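PbSGBP-B lipoprotein (Prevotella bryantii B14, PDB 6D2Y) probably binds polysaccharide as a surface glycan-binding lipoprotein encoded in a polysaccharide utilization locus, and carries a bound magnesium ion. Local coordinates at residues E103-V108 with V128-P133; A327-I332 with S437-G442. All coordinates share one frame; numbering follows the deposited sequence.

Contact 1: E103-V108 with V128-P133; sequences EIPSVV and VTISAP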
ATOM      1  N   GLU A 103      -6.824  25.098  -6.551  1.00 61.61           N
ATOM      2  CA  GLU A 103      -5.992  24.366  -7.494  1.00 63.89           C
ATOM      3  C   GLU A 103      -4.516  24.461  -7.130  1.00 60.04           C
ATOM      4  O   GLU A 103      -4.043  25.491  -6.639  1.00 62.93           O
ATOM      5  CB  GLU A 103      -6.216  24.887  -8.913  1.00 69.41           C
ATOM      6  CG  GLU A 103      -7.577  24.532  -9.481  1.00 76.78           C
ATOM      7  CD  GLU A 103      -7.870  23.046  -9.393  1.00 86.06           C
ATOM      8  OE1 GLU A 103      -6.972  22.239  -9.718  1.00 88.13           O
ATOM      9  OE2 GLU A 103      -8.997  22.686  -8.993  1.00 89.74           O
ATOM     10  N   ILE A 104      -3.794  23.376  -7.373  1.00 52.19           N
ATOM     11  CA  ILE A 104      -2.345  23.351  -7.149  1.00 45.46           C
ATOM     12  C   ILE A 104      -1.667  24.239  -8.190  1.00 44.74           C
ATOM     13  O   ILE A 104      -1.972  24.124  -9.389  1.00 59.54           O
ATOM     14  CB  ILE A 104      -1.822  21.914  -7.228  1.00 54.22           C
ATOM     15  CG1 ILE A 104      -2.051  21.184  -5.903  1.00 56.10           C
ATOM     16  CG2 ILE A 104      -0.343  21.894  -7.600  1.00 59.10           C
ATOM     17  CD1 ILE A 104      -2.388  19.722  -6.069  1.00 50.49           C
ATOM     18  N   PRO A 105      -0.760  25.129  -7.795  1.00 45.58           N
ATOM     19  CA  PRO A 105      -0.088  25.980  -8.785  1.00 49.62           C
ATOM     20  C   PRO A 105       0.899  25.187  -9.630  1.00 49.73           C
ATOM     21  O   PRO A 105       1.643  24.344  -9.121  1.00 50.63           O
ATOM     22  CB  PRO A 105       0.629  27.025  -7.922  1.00 46.63           C
ATOM     23  CG  PRO A 105       0.847  26.330  -6.605  1.00 50.00           C
ATOM     24  CD  PRO A 105      -0.346  25.438  -6.415  1.00 45.26           C
ATOM     25  N   SER A 106       0.903  25.470 -10.937  1.00 47.50           N
ATOM     26  CA  SER A 106       1.819  24.784 -11.846  1.00 58.25           C
ATOM     27  C   SER A 106       3.213  25.401 -11.808  1.00 54.20           C
ATOM     28  O   SER A 106       4.213  24.681 -11.875  1.00 55.56           O
ATOM     29  CB  SER A 106       1.269  24.804 -13.272  1.00 63.50           C
ATOM     30  OG  SER A 106       0.209  23.873 -13.415  1.00 72.39           O
ATOM     31  N   VAL A 107       3.304  26.726 -11.719  1.00 50.47           N
ATOM     32  CA  VAL A 107       4.562  27.435 -11.503  1.00 48.18           C
ATOM     33  C   VAL A 107       4.433  28.174 -10.174  1.00 46.65           C
ATOM     34  O   VAL A 107       3.561  29.037 -10.010  1.00 41.63           O
ATOM     35  CB  VAL A 107       4.894  28.383 -12.666  1.00 57.75           C
ATOM     36  CG1 VAL A 107       3.692  29.226 -13.039  1.00 66.27           C
ATOM     37  CG2 VAL A 107       6.090  29.271 -12.298  1.00 60.03           C
ATOM     38  N   VAL A 108       5.258  27.798  -9.201  1.00 39.58           N
ATOM     39  CA  VAL A 108       5.184  28.340  -7.849  1.00 43.44           C
ATOM     40  C   VAL A 108       6.267  29.395  -7.681  1.00 48.68           C
ATOM     41  O   VAL A 108       7.441  29.157  -7.994  1.00 47.38           O
ATOM     42  CB  VAL A 108       5.309  27.222  -6.797  1.00 44.36           C
ATOM     43  CG1 VAL A 108       6.539  26.361  -7.043  1.00 50.51           C
ATOM     44  CG2 VAL A 108       5.350  27.804  -5.386  1.00 47.19           C
ATOM     45  N   VAL A 128       1.809  29.341  -0.456  1.00 45.71           N
ATOM     46  CA  VAL A 128       0.595  28.535  -0.458  1.00 50.09           C
ATOM     47  C   VAL A 128       0.989  27.137  -0.000  1.00 52.11           C
ATOM     48  O   VAL A 128       1.727  26.429  -0.695  1.00 49.50           O
ATOM     49  CB  VAL A 128      -0.072  28.510  -1.839  1.00 49.90           C
ATOM     50  CG1 VAL A 128      -1.183  27.470  -1.870  1.00 48.76           C
ATOM     51  CG2 VAL A 128      -0.615  29.889  -2.187  1.00 44.51           C
ATOM     52  N   THR A 129       0.506  26.743   1.174  1.00 48.28           N
ATOM     53  CA  THR A 129       0.885  25.463   1.759  1.00 45.54           C
ATOM     54  C   THR A 129       0.196  24.323   1.018  1.00 48.69           C
ATOM     55  O   THR A 129      -1.032  24.306   0.890  1.00 57.42           O
ATOM     56  CB  THR A 129       0.527  25.437   3.244  1.00 50.85           C
ATOM     57  OG1 THR A 129       1.522  26.155   3.984  1.00 58.41           O
ATOM     58  CG2 THR A 129       0.456  24.005   3.755  1.00 49.38           C
ATOM     59  N   ILE A 130       0.991  23.378   0.525  1.00 50.24           N
ATOM     60  CA  ILE A 130       0.493  22.201  -0.174  1.00 49.02           C
ATOM     61  C   ILE A 130       0.904  20.967   0.617  1.00 56.82           C
ATOM     62  O   ILE A 130       1.957  20.944   1.263  1.00 54.50           O
ATOM     63  CB  ILE A 130       1.021  22.135  -1.624  1.00 51.44           C
ATOM     64  CG1 ILE A 130       0.702  23.433  -2.368  1.00 50.42           C
ATOM     65  CG2 ILE A 130       0.430  20.946  -2.370  1.00 50.33           C
ATOM     66  CD1 ILE A 130      -0.748  23.566  -2.777  1.00 59.32           C
ATOM     67  N   SER A 131       0.056  19.943   0.574  1.00 62.40           N
ATOM     68  CA  SER A 131       0.328  18.710   1.298  1.00 64.42           C
ATOM     69  C   SER A 131       1.645  18.091   0.848  1.00 56.76           C
ATOM     70  O   SER A 131       2.014  18.154  -0.327  1.00 50.41           O
ATOM     71  CB  SER A 131      -0.817  17.717   1.094  1.00 70.64           C
ATOM     72  OG  SER A 131      -0.587  16.519   1.813  1.00 76.22           O
ATOM     73  N   ALA A 132       2.360  17.500   1.804  1.00 54.93           N
ATOM     74  CA  ALA A 132       3.578  16.766   1.511  1.00 54.92           C
ATOM     75  C   ALA A 132       3.254  15.527   0.678  1.00 48.11           C
ATOM     76  O   ALA A 132       2.101  15.092   0.623  1.00 56.13           O
ATOM     77  CB  ALA A 132       4.275  16.370   2.811  1.00 57.75           C
ATOM     78  N   PRO A 133       4.250  14.946   0.006  1.00 46.64           N
ATOM     79  CA  PRO A 133       3.977  13.753  -0.805  1.00 50.48           C
ATOM     80  C   PRO A 133       3.495  12.597   0.056  1.00 62.82           C
ATOM     81  O   PRO A 133       3.937  12.413   1.192  1.00 63.28           O
ATOM     82  CB  PRO A 133       5.331  13.441  -1.452  1.00 50.48           C
ATOM     83  CG  PRO A 133       6.086  14.717  -1.400  1.00 50.54           C
ATOM     84  CD  PRO A 133       5.646  15.395  -0.141  1.00 50.26           C
TER
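Ile130 presents a single methyl, CD1, to two neighbouring residues of the 103-108 loop, Ile104 and Pro105, and the whole contact is apolar. CD1 meets the CG1 methylene of Ile104 at 4.1 Å, with the two isoleucine side chains running at a slant to one another. On the same flank it meets the ring carbon CD of Pro105, also at 4.1 Å, so the methyl lies against the Ile104-Pro105 junction. Two torsions set this up. In Ile130, CG1 lies opposite the carbonyl carbon (chi1 -54°), and a second bend (chi2 -75°) turns CD1 back instead of extending the chain. That bend also brings the methyl within 4.0 Å of Val128 CG1, two residues back on the same segment, which widens the apolar patch.

The polar interactions lie beside this patch. Within 128-133, the hydroxyl OG of Ser131 donates to the carbonyl O of Ala132 at 3.3 Å, in the carbonyl plane and on a lone pair. The 103-108 loop is held by its backbone: Val107 N bonds to the carboxylate of Asp81, while the carbonyls of Pro105 and Val108 are bonded by Tyr159 and Asn161. Ile104 also touches Lys184, and Ile130 touches Tyr207.

Tyr159, Asn161, Lys184 and Tyr207 all fall in the range of the IPT/TIG family, an immunoglobulin-like fold. The contact sits where the N-terminal mixed sheet, through the end of strand 121-129, passes into the strands beginning at 134-138, with the loop ahead of strand 111-116 lying alongside. With only methyl, methylene and ring carbons meeting, the contact is a small, non-directional van der Waals and hydrophobic one; the hydrogen bonds that fix the loop's position are made to residues outside the two segments.

Contact 2: A327-I332 with S437-G442; sequences AGPMQI and SVLPDG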
ATOM      1  N   ALA A 327     -11.105 -16.109 -11.891  1.00 51.45           N
ATOM      2  CA  ALA A 327     -12.134 -16.661 -11.025  1.00 56.73           C
ATOM      3  C   ALA A 327     -11.483 -17.217  -9.770  1.00 58.98           C
ATOM      4  O   ALA A 327     -10.286 -17.508  -9.741  1.00 57.89           O
ATOM      5  CB  ALA A 327     -12.950 -17.749 -11.732  1.00 59.37           C
ATOM      6  N   GLY A 328     -12.291 -17.360  -8.727  1.00 60.65           N
ATOM      7  CA  GLY A 328     -11.828 -17.949  -7.498  1.00 59.28           C
ATOM      8  C   GLY A 328     -11.045 -16.975  -6.655  1.00 59.74           C
ATOM      9  O   GLY A 328      -9.852 -16.736  -6.873  1.00 59.02           O
ATOM     10  N   PRO A 329     -11.713 -16.391  -5.667  1.00 62.33           N
ATOM     11  CA  PRO A 329     -11.053 -15.391  -4.826  1.00 63.08           C
ATOM     12  C   PRO A 329      -9.958 -16.018  -3.980  1.00 58.77           C
ATOM     13  O   PRO A 329     -10.097 -17.132  -3.469  1.00 58.71           O
ATOM     14  CB  PRO A 329     -12.194 -14.854  -3.955  1.00 63.31           C
ATOM     15  CG  PRO A 329     -13.464 -15.288  -4.631  1.00 61.09           C
ATOM     16  CD  PRO A 329     -13.123 -16.587  -5.292  1.00 56.87           C
HETATM   17  N   MSE A 330      -8.908 -15.278  -3.735  1.00 54.03           N
HETATM   18  CA  MSE A 330      -7.809 -15.740  -2.976  1.00 49.14           C
HETATM   19  C   MSE A 330      -7.981 -15.483  -1.545  1.00 51.12           C
HETATM   20  O   MSE A 330      -7.818 -14.392  -1.104  1.00 50.34           O
HETATM   21  CB  MSE A 330      -6.570 -15.007  -3.433  1.00 48.01           C
HETATM   22  CG  MSE A 330      -5.294 -15.534  -2.810  1.00 47.88           C
HETATM   23 SE   MSE A 330      -3.622 -14.643  -3.136  0.59 49.63          SE
HETATM   24  CE  MSE A 330      -3.304 -15.117  -4.938  1.00 56.02           C
ATOM     25  N   GLN A 331      -8.251 -16.508  -0.791  1.00 50.70           N
ATOM     26  CA  GLN A 331      -8.434 -16.390   0.649  1.00 54.00           C
ATOM     27  C   GLN A 331      -7.102 -16.681   1.327  1.00 50.79           C
ATOM     28  O   GLN A 331      -6.552 -17.778   1.183  1.00 52.29           O
ATOM     29  CB  GLN A 331      -9.531 -17.333   1.144  1.00 55.50           C
ATOM     30  CG  GLN A 331     -10.818 -17.213   0.338  1.00 60.67           C
ATOM     31  CD  GLN A 331     -12.049 -17.686   1.087  1.00 62.78           C
ATOM     32  OE1 GLN A 331     -12.046 -17.789   2.314  1.00 63.02           O
ATOM     33  NE2 GLN A 331     -13.120 -17.960   0.348  1.00 61.90           N
ATOM     34  N   ILE A 332      -6.573 -15.690   2.035  1.00 50.16           N
ATOM     35  CA  ILE A 332      -5.322 -15.820   2.770  1.00 52.67           C
ATOM     36  C   ILE A 332      -5.683 -15.920   4.246  1.00 55.21           C
ATOM     37  O   ILE A 332      -6.112 -14.935   4.857  1.00 52.43           O
ATOM     38  CB  ILE A 332      -4.382 -14.641   2.488  1.00 47.50           C
ATOM     39  CG1 ILE A 332      -4.206 -14.461   0.977  1.00 44.71           C
ATOM     40  CG2 ILE A 332      -3.038 -14.852   3.162  1.00 49.58           C
ATOM     41  CD1 ILE A 332      -3.621 -13.125   0.581  1.00 43.95           C
ATOM     42  N   SER A 437     -23.889 -17.535  -0.827  1.00 92.52           N
ATOM     43  CA  SER A 437     -22.583 -16.915  -0.995  1.00 86.61           C
ATOM     44  C   SER A 437     -22.753 -15.465  -1.421  1.00 88.68           C
ATOM     45  O   SER A 437     -23.655 -15.137  -2.198  1.00 90.86           O
ATOM     46  CB  SER A 437     -21.734 -17.667  -2.026  1.00 82.40           C
ATOM     47  OG  SER A 437     -20.437 -17.104  -2.119  1.00 79.97           O
ATOM     48  N   VAL A 438     -21.874 -14.606  -0.907  1.00 85.65           N
ATOM     49  CA  VAL A 438     -21.920 -13.176  -1.186  1.00 84.21           C
ATOM     50  C   VAL A 438     -20.841 -12.839  -2.207  1.00 84.39           C
ATOM     51  O   VAL A 438     -21.017 -11.947  -3.047  1.00 87.94           O
ATOM     52  CB  VAL A 438     -21.760 -12.359   0.111  1.00 83.21           C
ATOM     53  CG1 VAL A 438     -21.154 -10.990  -0.162  1.00 85.00           C
ATOM     54  CG2 VAL A 438     -23.105 -12.215   0.809  1.00 87.70           C
ATOM     55  N   LEU A 439     -19.725 -13.563  -2.156  1.00 81.48           N
ATOM     56  CA  LEU A 439     -18.681 -13.376  -3.149  1.00 74.66           C
ATOM     57  C   LEU A 439     -19.208 -13.725  -4.540  1.00 70.34           C
ATOM     58  O   LEU A 439     -20.163 -14.495  -4.676  1.00 74.22           O
ATOM     59  CB  LEU A 439     -17.459 -14.232  -2.816  1.00 72.28           C
ATOM     60  CG  LEU A 439     -16.782 -13.942  -1.476  1.00 71.52           C
ATOM     61  CD1 LEU A 439     -16.355 -15.232  -0.790  1.00 74.41           C
ATOM     62  CD2 LEU A 439     -15.603 -12.992  -1.652  1.00 69.94           C
ATOM     63  N   PRO A 440     -18.608 -13.161  -5.591  1.00 67.75           N
ATOM     64  CA  PRO A 440     -19.166 -13.328  -6.939  1.00 75.66           C
ATOM     65  C   PRO A 440     -18.490 -14.415  -7.758  1.00 68.27           C
ATOM     66  O   PRO A 440     -17.379 -14.860  -7.445  1.00 61.56           O
ATOM     67  CB  PRO A 440     -18.937 -11.953  -7.574  1.00 77.77           C
ATOM     68  CG  PRO A 440     -17.740 -11.382  -6.836  1.00 68.41           C
ATOM     69  CD  PRO A 440     -17.509 -12.184  -5.580  1.00 60.96           C
ATOM     70  N   ASP A 441     -19.167 -14.840  -8.821  1.00 70.36           N
ATOM     71  CA  ASP A 441     -18.596 -15.749  -9.798  1.00 73.31           C
ATOM     72  C   ASP A 441     -17.612 -15.005 -10.698  1.00 79.00           C
ATOM     73  O   ASP A 441     -17.581 -13.772 -10.751  1.00 80.16           O
ATOM     74  CB  ASP A 441     -19.698 -16.388 -10.641  1.00 79.08           C
ATOM     75  CG  ASP A 441     -20.511 -17.406  -9.869  1.00 86.07           C
ATOM     76  OD1 ASP A 441     -20.124 -17.739  -8.728  1.00 85.00           O
ATOM     77  OD2 ASP A 441     -21.541 -17.869 -10.401  1.00 88.60           O
ATOM     78  N   GLY A 442     -16.803 -15.774 -11.419  1.00 77.47           N
ATOM     79  CA  GLY A 442     -15.854 -15.238 -12.366  1.00 70.59           C
ATOM     80  C   GLY A 442     -16.040 -15.869 -13.734  1.00 70.16           C
ATOM     81  O   GLY A 442     -17.131 -16.306 -14.102  1.00 76.63           O
TER
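Leu439 packs on Pro329 and Gln331 within the beta sandwich of the xyloglucan-binding domain family, where the loop between strands 423-428 and 449-458 lies against the lead-in and first residues of strand 330-335. Its CB already approaches the proline ring, 4.5 Å from Pro329 CG. With chi1 at -61°, CG stands opposite the carbonyl carbon, and from it the two methyls part toward Pro329 and Gln331. CD2 comes to 4.3 Å from Pro329 CG. The other methyl, CD1, comes to 4.4 Å from Gln331 NE2, a loose contact with an amide whose polar atoms are engaged by others: OE1 bonds to Arg371 and NE2 to the carbonyl of Ile429. That pair of bonds fixes the rotation of the amide beside the leucine.

Ile373 of the adjoining strand 372-374 touches Pro329, Gln331 and Leu439 alike, completing the patch. The intervening Met330, a selenomethionine, packs instead on Met317 of strand 311-318 in the other sheet. At the far end the backbones close in, because Gly442 has no side chain to hold them apart: Ala327 CB rests 3.9 Å from Gly442 CA and 4.1 Å from Gly442 C.

Overall arrangement
Both contacts are buried, and both set a loop against chain next to the end of a strand, but they serve different parts of an elongated chain. Contact 1 is the smaller and lies at the passage between the N-terminal sheet and the immunoglobulin-like region; contact 2 belongs to the C-terminal sandwich. Their centres are 42 Å apart on opposite sides of the chain's centre, with nearest atoms about 27 Å apart, and they share no strand. Contact 1 is purely aliphatic, converging on one methyl, whereas contact 2 adds a glutamine amide and a close backbone approach at a glycine. Neither reaches the magnesium site.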